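Local coordinates for nucleoprotein (Rift valley fever virus, PDB 3OV9) that encapsidates the single-stranded viral RNA genome, assembling into ring-shaped hexamers and protecting the RNA from nucleases as the template for transcription and replication, at residues L126-P138 with S170-P182. Sequence-based numbering, arbitrary orientation.
Sequences LPVTGTTMDGLSP and SLYLLQFSRVINP
Met133 and Val128 press their tips onto the backbone of the helix that carries Tyr172 and Phe176, and the contact between residues 126-138 and 170-182 is made by van der Waals packing, largely of apolar groups, with no hydrogen bond across it. The buried part centres on Met133. Its chain, bent at chi2 and chi3 (-55° and -54°), curls so that CE lies 3.7 Å from Tyr172 CA and also meets Leu171 CD2, while SD passes across Gln175 at CG. Leu171 CD2 also receives CB of Ser137, so that this methyl is touched by Met133 and, one turn further on, by Ser137. In the loop before helix 130-136, Val128 points CG2 at the second helix, 3.8 Å from Phe176 CA. The same methyl lies 3.7 Å from Val179 CG2; CG1, on the other branch, faces Gln175 more distantly.

Toward solvent, Pro127 sets CG 3.8 Å from CE1 of the Phe176 ring. The fit is looser beyond it, where Pro127 CB stands 4.3 Å from Ile180 CG2. Within its own helix the Phe176 ring lies between Tyr172 OH, 3.1 Å above its centre, and Ile180 CG2 on the opposite face. The other exposed margin is close-packed though solvent-facing: Leu136 and Gln175 approach from opposite directions, and Leu136 CD1 rests against the bent Gln175 chain, 3.5 Å from CD. The Gln175 amide is tied back to Leu171 O by a weak NE2 bond.

The two helical segments run at 122° with their axes 11.1 Å apart, wide enough for side chains to fill the gap in this all-helical orthogonal bundle. Helix 232-243 packs against Ser137. Among the loops, Met145 lies on Met133 and Tyr140 on Tyr172, and helix 189-204 backs helix 159-180 at Leu173 and Ser177.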
ATOM      1  N   LEU A 126     -30.489  -3.120  19.795  1.00 20.71           N
ATOM      2  CA  LEU A 126     -29.085  -3.510  19.870  1.00 20.70           C
ATOM      3  C   LEU A 126     -28.465  -3.534  18.469  1.00 20.86           C
ATOM      4  O   LEU A 126     -29.199  -3.630  17.478  1.00 20.81           O
ATOM      5  CB  LEU A 126     -28.953  -4.887  20.536  1.00 20.41           C
ATOM      6  CG  LEU A 126     -29.587  -5.073  21.918  1.00 20.24           C
ATOM      7  CD1 LEU A 126     -29.551  -6.544  22.313  1.00 19.54           C
ATOM      8  CD2 LEU A 126     -28.910  -4.207  22.978  1.00 19.50           C
ATOM      9  N   PRO A 127     -27.118  -3.440  18.375  1.00 21.12           N
ATOM     10  CA  PRO A 127     -26.432  -3.481  17.075  1.00 21.29           C
ATOM     11  C   PRO A 127     -26.808  -4.711  16.250  1.00 21.58           C
ATOM     12  O   PRO A 127     -27.070  -4.593  15.049  1.00 21.70           O
ATOM     13  CB  PRO A 127     -24.954  -3.517  17.463  1.00 21.32           C
ATOM     14  CG  PRO A 127     -24.904  -2.806  18.763  1.00 21.13           C
ATOM     15  CD  PRO A 127     -26.164  -3.207  19.477  1.00 21.13           C
ATOM     16  N   VAL A 128     -26.830  -5.876  16.895  1.00 21.59           N
ATOM     17  CA  VAL A 128     -27.418  -7.073  16.312  1.00 21.81           C
ATOM     18  C   VAL A 128     -28.715  -7.334  17.068  1.00 21.94           C
ATOM     19  O   VAL A 128     -28.704  -7.528  18.283  1.00 21.97           O
ATOM     20  CB  VAL A 128     -26.478  -8.297  16.415  1.00 21.73           C
ATOM     21  CG1 VAL A 128     -27.092  -9.507  15.722  1.00 21.98           C
ATOM     22  CG2 VAL A 128     -25.118  -7.983  15.813  1.00 21.94           C
ATOM     23  N   THR A 129     -29.834  -7.310  16.350  1.00 22.00           N
ATOM     24  CA  THR A 129     -31.146  -7.449  16.975  1.00 22.10           C
ATOM     25  C   THR A 129     -31.436  -8.908  17.306  1.00 21.94           C
ATOM     26  O   THR A 129     -30.808  -9.815  16.754  1.00 21.98           O
ATOM     27  CB  THR A 129     -32.281  -6.899  16.077  1.00 22.29           C
ATOM     28  OG1 THR A 129     -32.353  -7.667  14.869  1.00 22.68           O
ATOM     29  CG2 THR A 129     -32.050  -5.423  15.745  1.00 22.49           C
ATOM     30  N   GLY A 130     -32.385  -9.121  18.214  1.00 21.99           N
ATOM     31  CA  GLY A 130     -32.877 -10.462  18.526  1.00 22.15           C
ATOM     32  C   GLY A 130     -33.453 -11.157  17.305  1.00 22.34           C
ATOM     33  O   GLY A 130     -33.248 -12.356  17.116  1.00 22.18           O
ATOM     34  N   THR A 131     -34.161 -10.393  16.472  1.00 22.57           N
ATOM     35  CA  THR A 131     -34.738 -10.903  15.222  1.00 22.83           C
ATOM     36  C   THR A 131     -33.670 -11.479  14.287  1.00 22.71           C
ATOM     37  O   THR A 131     -33.860 -12.551  13.707  1.00 22.76           O
ATOM     38  CB  THR A 131     -35.563  -9.810  14.493  1.00 22.95           C
ATOM     39  OG1 THR A 131     -36.560  -9.296  15.381  1.00 23.75           O
ATOM     40  CG2 THR A 131     -36.254 -10.374  13.253  1.00 23.58           C
ATOM     41  N   THR A 132     -32.553 -10.767  14.149  1.00 22.69           N
ATOM     42  CA  THR A 132     -31.417 -11.241  13.359  1.00 22.65           C
ATOM     43  C   THR A 132     -30.855 -12.544  13.943  1.00 22.50           C
ATOM     44  O   THR A 132     -30.595 -13.499  13.209  1.00 22.51           O
ATOM     45  CB  THR A 132     -30.313 -10.157  13.246  1.00 22.70           C
ATOM     46  OG1 THR A 132     -30.830  -9.026  12.533  1.00 23.25           O
ATOM     47  CG2 THR A 132     -29.089 -10.685  12.511  1.00 22.84           C
ATOM     48  N   MET A 133     -30.691 -12.579  15.264  1.00 22.41           N
ATOM     49  CA  MET A 133     -30.213 -13.782  15.946  1.00 22.12           C
ATOM     50  C   MET A 133     -31.141 -14.983  15.740  1.00 22.41           C
ATOM     51  O   MET A 133     -30.669 -16.115  15.603  1.00 22.49           O
ATOM     52  CB  MET A 133     -30.004 -13.519  17.441  1.00 21.66           C
ATOM     53  CG  MET A 133     -28.845 -12.576  17.770  1.00 20.41           C
ATOM     54  SD  MET A 133     -27.231 -13.035  17.096  1.00 16.42           S
ATOM     55  CE  MET A 133     -27.035 -14.719  17.694  1.00 17.76           C
ATOM     56  N   ASP A 134     -32.449 -14.727  15.705  1.00 22.96           N
ATOM     57  CA  ASP A 134     -33.461 -15.774  15.498  1.00 23.41           C
ATOM     58  C   ASP A 134     -33.355 -16.480  14.144  1.00 23.76           C
ATOM     59  O   ASP A 134     -33.751 -17.641  14.012  1.00 23.71           O
ATOM     60  CB  ASP A 134     -34.872 -15.209  15.677  1.00 23.46           C
ATOM     61  CG  ASP A 134     -35.213 -14.927  17.129  1.00 23.60           C
ATOM     62  OD1 ASP A 134     -34.520 -15.450  18.030  1.00 23.72           O
ATOM     63  OD2 ASP A 134     -36.187 -14.184  17.369  1.00 23.57           O
ATOM     64  N   GLY A 135     -32.826 -15.773  13.147  1.00 24.16           N
ATOM     65  CA  GLY A 135     -32.610 -16.342  11.818  1.00 24.57           C
ATOM     66  C   GLY A 135     -31.445 -17.312  11.794  1.00 24.88           C
ATOM     67  O   GLY A 135     -31.379 -18.201  10.941  1.00 25.12           O
ATOM     68  N   LEU A 136     -30.526 -17.134  12.741  1.00 24.93           N
ATOM     69  CA  LEU A 136     -29.357 -17.992  12.871  1.00 24.98           C
ATOM     70  C   LEU A 136     -29.638 -19.159  13.814  1.00 24.72           C
ATOM     71  O   LEU A 136     -29.155 -20.270  13.593  1.00 25.02           O
ATOM     72  CB  LEU A 136     -28.155 -17.181  13.358  1.00 25.23           C
ATOM     73  CG  LEU A 136     -27.742 -16.004  12.466  1.00 25.73           C
ATOM     74  CD1 LEU A 136     -26.974 -14.969  13.265  1.00 26.09           C
ATOM     75  CD2 LEU A 136     -26.940 -16.462  11.247  1.00 26.40           C
ATOM     76  N   SER A 137     -30.416 -18.896  14.862  1.00 24.35           N
ATOM     77  CA  SER A 137     -30.863 -19.934  15.789  1.00 23.85           C
ATOM     78  C   SER A 137     -32.206 -19.549  16.406  1.00 23.51           C
ATOM     79  O   SER A 137     -32.314 -18.502  17.050  1.00 23.58           O
ATOM     80  CB  SER A 137     -29.822 -20.187  16.883  1.00 23.86           C
ATOM     81  OG  SER A 137     -30.192 -21.301  17.679  1.00 23.88           O
ATOM     82  N   PRO A 138     -33.233 -20.400  16.218  1.00 23.23           N
ATOM     83  CA  PRO A 138     -34.598 -20.094  16.654  1.00 22.77           C
ATOM     84  C   PRO A 138     -34.695 -19.776  18.149  1.00 22.20           C
ATOM     85  O   PRO A 138     -34.101 -20.480  18.975  1.00 22.05           O
ATOM     86  CB  PRO A 138     -35.376 -21.376  16.314  1.00 22.89           C
ATOM     87  CG  PRO A 138     -34.330 -22.444  16.181  1.00 23.25           C
ATOM     88  CD  PRO A 138     -33.138 -21.746  15.622  1.00 23.32           C
ATOM     89  N   SER A 170     -21.251 -17.576  22.152  1.00 18.08           N
ATOM     90  CA  SER A 170     -20.277 -17.275  21.096  1.00 18.64           C
ATOM     91  C   SER A 170     -20.920 -17.032  19.725  1.00 18.97           C
ATOM     92  O   SER A 170     -20.345 -16.326  18.888  1.00 19.23           O
ATOM     93  CB  SER A 170     -19.214 -18.371  21.006  1.00 18.69           C
ATOM     94  OG  SER A 170     -18.417 -18.405  22.182  1.00 19.23           O
ATOM     95  N   LEU A 171     -22.105 -17.605  19.501  1.00 19.27           N
ATOM     96  CA  LEU A 171     -22.858 -17.339  18.270  1.00 19.48           C
ATOM     97  C   LEU A 171     -23.170 -15.849  18.158  1.00 19.57           C
ATOM     98  O   LEU A 171     -22.951 -15.247  17.104  1.00 19.73           O
ATOM     99  CB  LEU A 171     -24.144 -18.174  18.194  1.00 19.73           C
ATOM    100  CG  LEU A 171     -24.943 -18.074  16.884  1.00 20.17           C
ATOM    101  CD1 LEU A 171     -24.266 -18.853  15.758  1.00 20.87           C
ATOM    102  CD2 LEU A 171     -26.381 -18.548  17.075  1.00 20.56           C
ATOM    103  N   TYR A 172     -23.664 -15.263  19.253  1.00 19.29           N
ATOM    104  CA  TYR A 172     -23.884 -13.817  19.327  1.00 19.36           C
ATOM    105  C   TYR A 172     -22.586 -13.019  19.185  1.00 19.57           C
ATOM    106  O   TYR A 172     -22.548 -12.025  18.459  1.00 19.69           O
ATOM    107  CB  TYR A 172     -24.612 -13.420  20.622  1.00 18.97           C
ATOM    108  CG  TYR A 172     -24.325 -11.996  21.052  1.00 18.43           C
ATOM    109  CD1 TYR A 172     -25.016 -10.919  20.491  1.00 17.55           C
ATOM    110  CD2 TYR A 172     -23.343 -11.723  22.005  1.00 17.40           C
ATOM    111  CE1 TYR A 172     -24.741  -9.607  20.877  1.00 17.27           C
ATOM    112  CE2 TYR A 172     -23.058 -10.423  22.392  1.00 17.12           C
ATOM    113  CZ  TYR A 172     -23.757  -9.370  21.828  1.00 17.43           C
ATOM    114  OH  TYR A 172     -23.468  -8.084  22.224  1.00 17.21           O
ATOM    115  N   LEU A 173     -21.538 -13.447  19.893  1.00 19.82           N
ATOM    116  CA  LEU A 173     -20.260 -12.726  19.900  1.00 20.28           C
ATOM    117  C   LEU A 173     -19.636 -12.670  18.511  1.00 20.97           C
ATOM    118  O   LEU A 173     -18.975 -11.692  18.163  1.00 21.12           O
ATOM    119  CB  LEU A 173     -19.276 -13.344  20.897  1.00 19.92           C
ATOM    120  CG  LEU A 173     -19.538 -13.140  22.392  1.00 19.31           C
ATOM    121  CD1 LEU A 173     -18.545 -13.957  23.196  1.00 19.06           C
ATOM    122  CD2 LEU A 173     -19.456 -11.671  22.779  1.00 19.33           C
ATOM    123  N   LEU A 174     -19.861 -13.724  17.730  1.00 21.80           N
ATOM    124  CA  LEU A 174     -19.417 -13.791  16.339  1.00 22.73           C
ATOM    125  C   LEU A 174     -20.088 -12.715  15.483  1.00 23.39           C
ATOM    126  O   LEU A 174     -19.417 -12.012  14.725  1.00 23.72           O
ATOM    127  CB  LEU A 174     -19.692 -15.186  15.765  1.00 22.68           C
ATOM    128  CG  LEU A 174     -19.351 -15.489  14.300  1.00 22.81           C
ATOM    129  CD1 LEU A 174     -17.857 -15.360  14.032  1.00 23.16           C
ATOM    130  CD2 LEU A 174     -19.842 -16.883  13.929  1.00 23.04           C
ATOM    131  N   GLN A 175     -21.407 -12.591  15.620  1.00 24.03           N
ATOM    132  CA  GLN A 175     -22.185 -11.614  14.857  1.00 24.78           C
ATOM    133  C   GLN A 175     -21.888 -10.193  15.319  1.00 25.22           C
ATOM    134  O   GLN A 175     -21.643  -9.305  14.501  1.00 25.19           O
ATOM    135  CB  GLN A 175     -23.691 -11.889  14.972  1.00 24.75           C
ATOM    136  CG  GLN A 175     -24.102 -13.353  14.841  1.00 25.20           C
ATOM    137  CD  GLN A 175     -23.585 -14.019  13.577  1.00 26.06           C
ATOM    138  OE1 GLN A 175     -23.733 -13.492  12.469  1.00 26.23           O
ATOM    139  NE2 GLN A 175     -22.981 -15.193  13.737  1.00 25.77           N
ATOM    140  N   PHE A 176     -21.904 -10.000  16.638  1.00 25.74           N
ATOM    141  CA  PHE A 176     -21.678  -8.701  17.271  1.00 26.36           C
ATOM    142  C   PHE A 176     -20.321  -8.103  16.898  1.00 27.27           C
ATOM    143  O   PHE A 176     -20.242  -6.931  16.526  1.00 27.31           O
ATOM    144  CB  PHE A 176     -21.807  -8.848  18.792  1.00 26.01           C
ATOM    145  CG  PHE A 176     -21.716  -7.552  19.553  1.00 25.26           C
ATOM    146  CD1 PHE A 176     -22.766  -6.636  19.531  1.00 24.41           C
ATOM    147  CD2 PHE A 176     -20.590  -7.263  20.319  1.00 24.46           C
ATOM    148  CE1 PHE A 176     -22.687  -5.445  20.250  1.00 24.13           C
ATOM    149  CE2 PHE A 176     -20.500  -6.074  21.039  1.00 24.35           C
ATOM    150  CZ  PHE A 176     -21.552  -5.163  21.005  1.00 24.35           C
ATOM    151  N   SER A 177     -19.271  -8.918  16.982  1.00 28.32           N
ATOM    152  CA  SER A 177     -17.903  -8.480  16.690  1.00 29.67           C
ATOM    153  C   SER A 177     -17.712  -8.055  15.236  1.00 30.52           C
ATOM    154  O   SER A 177     -16.907  -7.169  14.950  1.00 30.64           O
ATOM    155  CB  SER A 177     -16.896  -9.576  17.039  1.00 29.55           C
ATOM    156  OG  SER A 177     -16.940  -9.887  18.420  1.00 30.03           O
ATOM    157  N   ARG A 178     -18.448  -8.692  14.331  1.00 31.72           N
ATOM    158  CA  ARG A 178     -18.379  -8.366  12.907  1.00 32.97           C
ATOM    159  C   ARG A 178     -19.189  -7.117  12.549  1.00 33.84           C
ATOM    160  O   ARG A 178     -18.817  -6.373  11.641  1.00 33.93           O
ATOM    161  CB  ARG A 178     -18.812  -9.560  12.049  1.00 32.93           C
ATOM    162  CG  ARG A 178     -17.780 -10.681  11.986  1.00 33.26           C
ATOM    163  CD  ARG A 178     -17.882 -11.465  10.685  1.00 33.92           C
ATOM    164  NE  ARG A 178     -18.818 -12.582  10.766  1.00 33.82           N
ATOM    165  CZ  ARG A 178     -18.477 -13.866  10.672  1.00 33.67           C
ATOM    166  NH1 ARG A 178     -17.211 -14.218  10.482  1.00 33.87           N
ATOM    167  NH2 ARG A 178     -19.409 -14.804  10.759  1.00 33.43           N
ATOM    168  N   VAL A 179     -20.287  -6.892  13.268  1.00 34.97           N
ATOM    169  CA  VAL A 179     -21.163  -5.741  13.018  1.00 36.10           C
ATOM    170  C   VAL A 179     -20.552  -4.431  13.528  1.00 36.93           C
ATOM    171  O   VAL A 179     -20.539  -3.428  12.810  1.00 37.09           O
ATOM    172  CB  VAL A 179     -22.595  -5.966  13.589  1.00 36.02           C
ATOM    173  CG1 VAL A 179     -23.375  -4.656  13.684  1.00 36.19           C
ATOM    174  CG2 VAL A 179     -23.356  -6.968  12.731  1.00 36.05           C
ATOM    175  N   ILE A 180     -20.036  -4.447  14.756  1.00 38.01           N
ATOM    176  CA  ILE A 180     -19.444  -3.247  15.363  1.00 39.03           C
ATOM    177  C   ILE A 180     -18.098  -2.869  14.731  1.00 39.81           C
ATOM    178  O   ILE A 180     -17.627  -1.740  14.889  1.00 39.83           O
ATOM    179  CB  ILE A 180     -19.318  -3.352  16.915  1.00 39.04           C
ATOM    180  CG1 ILE A 180     -18.356  -4.476  17.325  1.00 39.02           C
ATOM    181  CG2 ILE A 180     -20.699  -3.516  17.559  1.00 39.05           C
ATOM    182  CD1 ILE A 180     -17.850  -4.384  18.758  1.00 39.07           C
ATOM    183  N   ASN A 181     -17.494  -3.818  14.017  1.00 40.81           N
ATOM    184  CA  ASN A 181     -16.225  -3.591  13.331  1.00 41.80           C
ATOM    185  C   ASN A 181     -16.285  -3.955  11.845  1.00 42.46           C
ATOM    186  O   ASN A 181     -16.114  -5.123  11.483  1.00 42.62           O
ATOM    187  CB  ASN A 181     -15.091  -4.372  14.009  1.00 41.84           C
ATOM    188  CG  ASN A 181     -15.033  -4.148  15.507  1.00 42.06           C
ATOM    189  OD1 ASN A 181     -15.219  -5.082  16.288  1.00 42.43           O
ATOM    190  ND2 ASN A 181     -14.774  -2.911  15.917  1.00 42.29           N
ATOM    191  N   PRO A 182     -16.534  -2.956  10.975  1.00 43.14           N
ATOM    192  CA  PRO A 182     -16.428  -3.156   9.524  1.00 43.64           C
ATOM    193  C   PRO A 182     -15.005  -3.531   9.100  1.00 44.14           C
ATOM    194  O   PRO A 182     -14.803  -4.047   7.999  1.00 44.30           O
ATOM    195  CB  PRO A 182     -16.807  -1.787   8.952  1.00 43.62           C
ATOM    196  CG  PRO A 182     -17.654  -1.162  10.005  1.00 43.44           C
ATOM    197  CD  PRO A 182     -17.065  -1.619  11.303  1.00 43.16           C
TER